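Local coordinates for mandelate racemase/muconate lactonizing enzyme family protein (PDB 2QDE) that belongs to the mandelate racemase/muconate lactonizing enzyme family of the enolase superfamily and holds a barium ion at the metal site of its barrel domain, at residues Ile220-Pro225 against Asp230-Leu235; Ile243-Ser248 against Leu256-Lys261; Gln281-Leu286 against Leu292-Gly297. One frame throughout, in Å; residues are numbered along the deposited sequence.

In the fold
All three contacts tie a strand of the barrel sheet, or the loop after it, to an outer helix of the enolase-type C-terminal domain. Contacts 1 and 2 sit on neighbouring parallel strands, 220-221 and 243-245, with centres 9 Å apart; the backbone links them where Gln-222 N meets Tyr-244 O at 2.8 Å, a probable hydrogen bond. Each also supplies a ligand to the barium ion, Glu-221 and Asp-246 respectively, alongside Asp-195 and Asn-197. Contact 3 lies further round the sheet, its centre 12 Å from that of contact 2 and 19 Å from that of contact 1. It gives the barium no ligand: the Trp-283 side chain is about 11 Å from the ion.

Contact 1: Ile220-Pro225 against Asp230-Leu235; sequences IEQPLP and DGMARL. With BA (barium ion), chain I.
The peptide group between Gly-231 and Met-232 has one face covered by Leu-224, whose CD1 methyl sits almost straight above the carbonyl carbon, 3.3 Å from Gly-231 C. With no side chain on Gly-231, the leucine can come down this close to the helix backbone. The puckered ring of Pro-223 is met at its CG and CD corner, where Met-232 and Leu-235 both arrive. This is the first half of a beta-alpha-beta unit in the TIM-type barrel of the enolase superfamily: strand 220-221 runs out into a loop, and the loop packs against helix 229-236.

Met-232 carries much of the contact. Bends at chi2 and chi3, both -79°, curl the chain so that its sulfur faces the loop, with SD 3.8 Å from Pro-223 CD and 4.1 Å from Leu-224 CB. The methionine chain and that of Gln-222 cross at about a right angle, with the terminal methyl CE near the end of the glutamine. Leu-235 comes from the next turn of the helix. With CG anti to the backbone N (chi1 -173°) and chi2 near 60°, CD2 is the methyl that meets Pro-223 CG at 3.5 Å, a tight fit for two carbons. The same CD2 is 4.3 Å from Leu-224 CD1.

Ala-205 of helix 202-212 closes over Leu-224 and Leu-235 in turn, and Asn-291 of a neighbouring subunit packs on Leu-224. At the strand end of the loop, Glu-221 points away from the helix on an extended chain. Its OE1 forms a salt bridge with Lys-165 NZ, while OE2 binds the barium ion at 2.8 Å.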
# COMPACT_ATOMS: atom_id res chain seq x y z
N ILE A 220 10.96 -16.28 19.63
CA ILE A 220 10.37 -17.53 19.15
C ILE A 220 10.92 -17.74 17.74
O ILE A 220 10.67 -16.93 16.85
CB ILE A 220 8.83 -17.46 19.03
CG1 ILE A 220 8.21 -17.05 20.37
CG2 ILE A 220 8.29 -18.82 18.60
CD1 ILE A 220 8.52 -17.97 21.50
N GLU A 221 11.68 -18.81 17.54
CA GLU A 221 12.26 -19.08 16.23
C GLU A 221 11.33 -19.84 15.29
O GLU A 221 10.89 -20.96 15.59
CB GLU A 221 13.57 -19.86 16.38
CG GLU A 221 14.33 -20.06 15.07
CD GLU A 221 15.61 -20.87 15.25
OE1 GLU A 221 16.19 -20.81 16.36
OE2 GLU A 221 16.04 -21.55 14.28
N GLN A 222 11.05 -19.23 14.14
CA GLN A 222 10.20 -19.79 13.09
C GLN A 222 8.98 -20.57 13.57
O GLN A 222 8.92 -21.80 13.44
CB GLN A 222 11.03 -20.71 12.18
CG GLN A 222 10.35 -21.01 10.85
CD GLN A 222 10.34 -19.81 9.92
OE1 GLN A 222 9.31 -19.49 9.33
NE2 GLN A 222 11.48 -19.15 9.78
N PRO A 223 7.98 -19.87 14.13
CA PRO A 223 6.78 -20.56 14.61
C PRO A 223 5.90 -21.10 13.48
O PRO A 223 5.30 -22.17 13.62
CB PRO A 223 6.07 -19.48 15.44
CG PRO A 223 6.46 -18.22 14.76
CD PRO A 223 7.93 -18.43 14.45
N LEU A 224 5.86 -20.38 12.36
CA LEU A 224 5.02 -20.76 11.22
C LEU A 224 5.84 -21.28 10.03
O LEU A 224 7.06 -21.12 9.99
CB LEU A 224 4.18 -19.55 10.79
CG LEU A 224 3.35 -18.92 11.92
CD1 LEU A 224 2.81 -17.56 11.47
CD2 LEU A 224 2.21 -19.86 12.31
N PRO A 225 5.17 -21.91 9.05
CA PRO A 225 5.87 -22.44 7.87
C PRO A 225 6.75 -21.39 7.18
O PRO A 225 6.48 -20.19 7.27
CB PRO A 225 4.72 -22.90 6.97
CG PRO A 225 3.67 -23.30 7.96
CD PRO A 225 3.73 -22.18 8.97
N ASP A 230 3.04 -13.69 5.54
CA ASP A 230 1.90 -12.87 5.96
C ASP A 230 1.52 -13.30 7.37
O ASP A 230 1.22 -12.46 8.23
CB ASP A 230 0.70 -13.05 5.02
CG ASP A 230 0.97 -12.53 3.61
OD1 ASP A 230 1.45 -11.38 3.49
OD2 ASP A 230 0.71 -13.26 2.64
N GLY A 231 1.53 -14.61 7.62
CA GLY A 231 1.20 -15.11 8.93
C GLY A 231 2.22 -14.66 9.97
O GLY A 231 1.86 -14.26 11.07
N MET A 232 3.50 -14.71 9.61
CA MET A 232 4.55 -14.28 10.52
C MET A 232 4.33 -12.82 10.88
O MET A 232 4.44 -12.43 12.04
CB MET A 232 5.92 -14.47 9.86
CG MET A 232 6.38 -15.93 9.74
SD MET A 232 7.04 -16.64 11.27
CE MET A 232 8.72 -15.94 11.23
N ALA A 233 3.99 -12.01 9.88
CA ALA A 233 3.74 -10.59 10.12
C ALA A 233 2.49 -10.48 10.99
O ALA A 233 2.50 -9.78 12.00
CB ALA A 233 3.52 -9.86 8.79
N ARG A 234 1.43 -11.19 10.62
CA ARG A 234 0.18 -11.15 11.37
C ARG A 234 0.37 -11.59 12.83
O ARG A 234 -0.33 -11.10 13.73
CB ARG A 234 -0.88 -12.03 10.71
CG ARG A 234 -2.29 -11.81 11.25
CD ARG A 234 -3.23 -12.94 10.87
NE ARG A 234 -3.20 -13.21 9.44
CZ ARG A 234 -2.78 -14.36 8.91
NH1 ARG A 234 -2.36 -15.34 9.69
NH2 ARG A 234 -2.79 -14.53 7.59
N LEU A 235 1.31 -12.50 13.06
CA LEU A 235 1.60 -12.99 14.40
C LEU A 235 2.29 -11.90 15.20
O LEU A 235 1.95 -11.67 16.36
CB LEU A 235 2.51 -14.22 14.33
CG LEU A 235 2.77 -14.97 15.64
CD1 LEU A 235 1.45 -15.48 16.21
CD2 LEU A 235 3.71 -16.15 15.38
BA BA I . 15.15 -23.81 12.92

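Contact 2: Ile243-Ser248 against Leu256-Lys261; sequences IYADES and LAIINK. With BA (barium ion), chain I.
Ile-258 reaches from helix 252-261 to Ala-245 and Ser-248, joining strand 243-245 and its following loop to the helix within a beta-alpha-beta unit of the barrel. Its CB points toward the sheet, and the two branches part there. The CG2 methyl remains 5.2 Å from Ala-245 CB, so the other branch does the work. CG1 lies anti to the carbonyl carbon (chi1 -70°) and comes within 4.7 Å of Ser-248 O. From CG1 the chain continues extended, with chi2 at 173°, and the tip drops between strand and loop: CD1 is 4.2 Å from Ala-245 CB, 3.9 Å from Ser-248 O and 4.4 Å from Ser-248 CB. A single methyl thus makes the whole apolar join.

The hydroxyl of Ser-248 is engaged beyond the two segments, by the side-chain amide of Gln-222 and by Ala-226 O, to which it is hydrogen-bonded. One residue beyond Ala-245, whose CB points toward the helix, the side chain of Asp-246 points away from it, into the metal site. There OD1 takes a salt bridge from Lys-273 NZ and a hydrogen bond with Tyr-57 OH, and OD2 binds the barium ion at 2.7 Å.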
# COMPACT_ATOMS: atom_id res chain seq x y z
N ILE A 243 9.78 -12.37 17.09
CA ILE A 243 9.65 -13.50 16.18
C ILE A 243 10.82 -13.49 15.20
O ILE A 243 10.97 -12.54 14.43
CB ILE A 243 8.33 -13.41 15.38
CG1 ILE A 243 7.14 -13.29 16.34
CG2 ILE A 243 8.19 -14.62 14.47
CD1 ILE A 243 6.96 -14.47 17.28
N TYR A 244 11.65 -14.53 15.24
CA TYR A 244 12.81 -14.64 14.35
C TYR A 244 12.54 -15.62 13.21
O TYR A 244 11.79 -16.58 13.37
CB TYR A 244 14.04 -15.12 15.13
CG TYR A 244 14.78 -14.03 15.86
CD1 TYR A 244 14.10 -13.05 16.60
CD2 TYR A 244 16.17 -13.99 15.86
CE1 TYR A 244 14.79 -12.07 17.31
CE2 TYR A 244 16.88 -13.01 16.56
CZ TYR A 244 16.18 -12.06 17.29
OH TYR A 244 16.88 -11.10 17.98
N ALA A 245 13.17 -15.38 12.06
CA ALA A 245 12.98 -16.24 10.90
C ALA A 245 14.23 -17.05 10.56
O ALA A 245 15.34 -16.52 10.53
CB ALA A 245 12.59 -15.39 9.70
N ASP A 246 14.04 -18.35 10.32
CA ASP A 246 15.14 -19.22 9.94
C ASP A 246 14.78 -19.78 8.57
O ASP A 246 15.24 -19.27 7.54
CB ASP A 246 15.32 -20.37 10.94
CG ASP A 246 16.39 -21.37 10.50
OD1 ASP A 246 17.04 -21.17 9.44
OD2 ASP A 246 16.59 -22.37 11.23
N GLU A 247 13.94 -20.80 8.56
CA GLU A 247 13.50 -21.42 7.33
C GLU A 247 12.98 -20.40 6.32
O GLU A 247 13.21 -20.54 5.12
CB GLU A 247 12.43 -22.48 7.60
CG GLU A 247 12.98 -23.78 8.20
CD GLU A 247 13.09 -23.76 9.72
OE1 GLU A 247 13.26 -22.67 10.31
OE2 GLU A 247 13.00 -24.85 10.32
N SER A 248 12.29 -19.37 6.80
CA SER A 248 11.75 -18.34 5.91
C SER A 248 12.84 -17.50 5.25
O SER A 248 12.66 -16.99 4.14
CB SER A 248 10.81 -17.40 6.67
OG SER A 248 9.64 -18.09 7.09
N LEU A 256 14.25 -9.94 1.28
CA LEU A 256 13.60 -8.72 0.82
C LEU A 256 12.13 -8.74 1.22
O LEU A 256 11.61 -7.77 1.75
CB LEU A 256 13.72 -8.60 -0.71
CG LEU A 256 12.92 -7.45 -1.33
CD1 LEU A 256 13.34 -6.13 -0.71
CD2 LEU A 256 13.13 -7.43 -2.83
N ALA A 257 11.47 -9.87 0.97
CA ALA A 257 10.06 -10.00 1.32
C ALA A 257 9.89 -9.89 2.83
O ALA A 257 8.90 -9.33 3.31
CB ALA A 257 9.51 -11.33 0.82
N ILE A 258 10.85 -10.40 3.59
CA ILE A 258 10.76 -10.34 5.04
C ILE A 258 10.80 -8.90 5.54
O ILE A 258 10.02 -8.53 6.41
CB ILE A 258 11.89 -11.15 5.71
CG1 ILE A 258 11.64 -12.65 5.51
CG2 ILE A 258 11.95 -10.83 7.20
CD1 ILE A 258 12.78 -13.54 5.99
N ILE A 259 11.71 -8.09 5.02
CA ILE A 259 11.77 -6.72 5.49
C ILE A 259 10.56 -5.92 4.96
O ILE A 259 10.05 -5.04 5.65
CB ILE A 259 13.12 -6.02 5.12
CG1 ILE A 259 13.00 -5.25 3.81
CG2 ILE A 259 14.23 -7.03 5.01
CD1 ILE A 259 12.84 -3.77 4.04
N ASN A 260 10.10 -6.24 3.75
CA ASN A 260 8.95 -5.53 3.19
C ASN A 260 7.66 -5.83 3.93
O ASN A 260 6.83 -4.94 4.13
CB ASN A 260 8.76 -5.86 1.71
CG ASN A 260 9.81 -5.21 0.83
OD1 ASN A 260 10.33 -4.15 1.16
ND2 ASN A 260 10.10 -5.83 -0.31
N LYS A 261 7.47 -7.08 4.33
CA LYS A 261 6.26 -7.47 5.05
C LYS A 261 6.39 -7.31 6.56
O LYS A 261 5.42 -7.48 7.28
CB LYS A 261 5.92 -8.93 4.73
CG LYS A 261 5.57 -9.21 3.27
CD LYS A 261 5.27 -10.69 3.06
CE LYS A 261 4.93 -11.03 1.61
NZ LYS A 261 3.65 -10.41 1.16
BA BA I . 15.15 -23.81 12.92

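Contact 3: Gln281-Leu286 against Leu292-Gly297; sequences QRWLTL and LPVICG
Apolar packing makes this contact, and Val-294 is its hub. The two methyls of the valine face helix 277-290 and are shared between Trp-283 and Leu-284. CG1 is 3.7 Å from Trp-283 CZ3 and approaches the ring obliquely; CG2 stands 4.0 Å from the same CZ3, in the plane of the indole and at its edge. With CG anti to the backbone N (chi1 -163°) and chi2 at 105°, the six-membered ring of the tryptophan is turned toward the strand. Leu-284 uses its CD2 methyl, 3.9 Å from Val-294 CG1 and 4.1 Å from Val-294 CG2. Both helix residues cross the valine at a slant, one at each of two successive positions of the helix, so that both methyls lie along the seam where the ring edge and Leu-284 CD2 sit side by side, Trp-283 CZ3 and that CD2 4.1 Å apart.

Helix 277-290 is the main helix of the connection, right-handed as is usual in these barrels, from strand 266-269 to its parallel neighbour 294-296; the short helix 271-274 precedes it. Ile-269 of the earlier strand touches both Trp-283 and Val-294, adding to the apolar layer between sheet and helix.

The polar groups of the tryptophan and the strand find partners beyond the two segments. Trp-283 NE1, at the far side of the indole from Val-294, gives its proton to Ala-249 O. Gln-324 spans two strand residues, with NE2 bonded to Val-294 O and OE1 to Cys-296 N. Internal to the helix, Arg-282 O accepts from two backbone donors, Thr-285 N at 2.9 Å and Leu-286 N at 3.3 Å.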
# COMPACT_ATOMS: atom_id res chain seq x y z
N GLN A 281 27.70 -14.22 2.31
CA GLN A 281 28.11 -12.82 2.42
C GLN A 281 27.04 -11.91 1.82
O GLN A 281 26.76 -10.84 2.35
CB GLN A 281 29.45 -12.59 1.70
CG GLN A 281 30.63 -13.32 2.33
CD GLN A 281 31.93 -13.04 1.60
OE1 GLN A 281 32.81 -12.33 2.10
NE2 GLN A 281 32.05 -13.58 0.40
N ARG A 282 26.44 -12.34 0.71
CA ARG A 282 25.39 -11.56 0.08
C ARG A 282 24.18 -11.52 1.01
O ARG A 282 23.57 -10.48 1.22
CB ARG A 282 25.02 -12.18 -1.27
CG ARG A 282 26.18 -12.19 -2.28
CD ARG A 282 25.80 -12.88 -3.58
NE ARG A 282 26.89 -12.86 -4.55
CZ ARG A 282 26.94 -13.59 -5.65
NH1 ARG A 282 25.95 -14.42 -5.95
NH2 ARG A 282 27.99 -13.50 -6.46
N TRP A 283 23.86 -12.68 1.57
CA TRP A 283 22.75 -12.86 2.51
C TRP A 283 22.92 -11.88 3.68
O TRP A 283 21.97 -11.21 4.10
CB TRP A 283 22.79 -14.30 3.03
CG TRP A 283 21.55 -14.84 3.69
CD1 TRP A 283 20.66 -15.72 3.16
CD2 TRP A 283 21.16 -14.65 5.06
NE1 TRP A 283 19.75 -16.11 4.10
CE2 TRP A 283 20.02 -15.46 5.28
CE3 TRP A 283 21.65 -13.87 6.12
CZ2 TRP A 283 19.37 -15.53 6.52
CZ3 TRP A 283 21.00 -13.94 7.36
CH2 TRP A 283 19.88 -14.76 7.55
N LEU A 284 24.14 -11.81 4.20
CA LEU A 284 24.46 -10.94 5.32
C LEU A 284 24.45 -9.46 4.94
O LEU A 284 24.40 -8.59 5.80
CB LEU A 284 25.82 -11.35 5.92
CG LEU A 284 25.78 -12.69 6.67
CD1 LEU A 284 27.17 -13.09 7.14
CD2 LEU A 284 24.83 -12.60 7.85
N THR A 285 24.50 -9.18 3.64
CA THR A 285 24.43 -7.80 3.18
C THR A 285 22.99 -7.33 3.37
O THR A 285 22.73 -6.22 3.83
CB THR A 285 24.81 -7.69 1.69
OG1 THR A 285 26.19 -8.01 1.53
CG2 THR A 285 24.55 -6.27 1.17
N LEU A 286 22.05 -8.20 3.00
CA LEU A 286 20.64 -7.88 3.17
C LEU A 286 20.31 -7.78 4.66
O LEU A 286 19.52 -6.93 5.07
CB LEU A 286 19.77 -8.94 2.49
CG LEU A 286 19.33 -8.64 1.05
CD1 LEU A 286 20.53 -8.24 0.18
CD2 LEU A 286 18.65 -9.86 0.48
N LEU A 292 19.05 -6.10 11.28
CA LEU A 292 18.56 -7.21 12.09
C LEU A 292 19.69 -8.11 12.59
O LEU A 292 20.70 -8.28 11.92
CB LEU A 292 17.58 -8.07 11.29
CG LEU A 292 16.22 -7.48 10.90
CD1 LEU A 292 15.42 -8.50 10.12
CD2 LEU A 292 15.49 -7.07 12.17
N PRO A 293 19.51 -8.72 13.77
CA PRO A 293 20.54 -9.62 14.31
C PRO A 293 20.54 -10.94 13.54
O PRO A 293 19.51 -11.33 12.98
CB PRO A 293 20.10 -9.80 15.76
CG PRO A 293 18.60 -9.73 15.66
CD PRO A 293 18.40 -8.55 14.71
N VAL A 294 21.68 -11.62 13.50
CA VAL A 294 21.79 -12.89 12.79
C VAL A 294 22.55 -13.91 13.63
O VAL A 294 23.67 -13.66 14.08
CB VAL A 294 22.54 -12.72 11.44
CG1 VAL A 294 22.65 -14.07 10.72
CG2 VAL A 294 21.82 -11.71 10.56
N ILE A 295 21.92 -15.06 13.85
CA ILE A 295 22.53 -16.15 14.61
C ILE A 295 22.76 -17.32 13.66
O ILE A 295 21.81 -17.89 13.12
CB ILE A 295 21.60 -16.61 15.75
CG1 ILE A 295 21.33 -15.44 16.70
CG2 ILE A 295 22.23 -17.76 16.51
CD1 ILE A 295 20.36 -15.78 17.80
N CYS A 296 24.02 -17.69 13.45
CA CYS A 296 24.34 -18.79 12.54
C CYS A 296 24.32 -20.15 13.23
O CYS A 296 24.95 -20.36 14.26
CB CYS A 296 25.71 -18.58 11.89
SG CYS A 296 26.17 -19.88 10.69
N GLY A 297 23.58 -21.08 12.62
CA GLY A 297 23.49 -22.42 13.16
C GLY A 297 24.42 -23.33 12.38
O GLY A 297 25.48 -22.91 11.92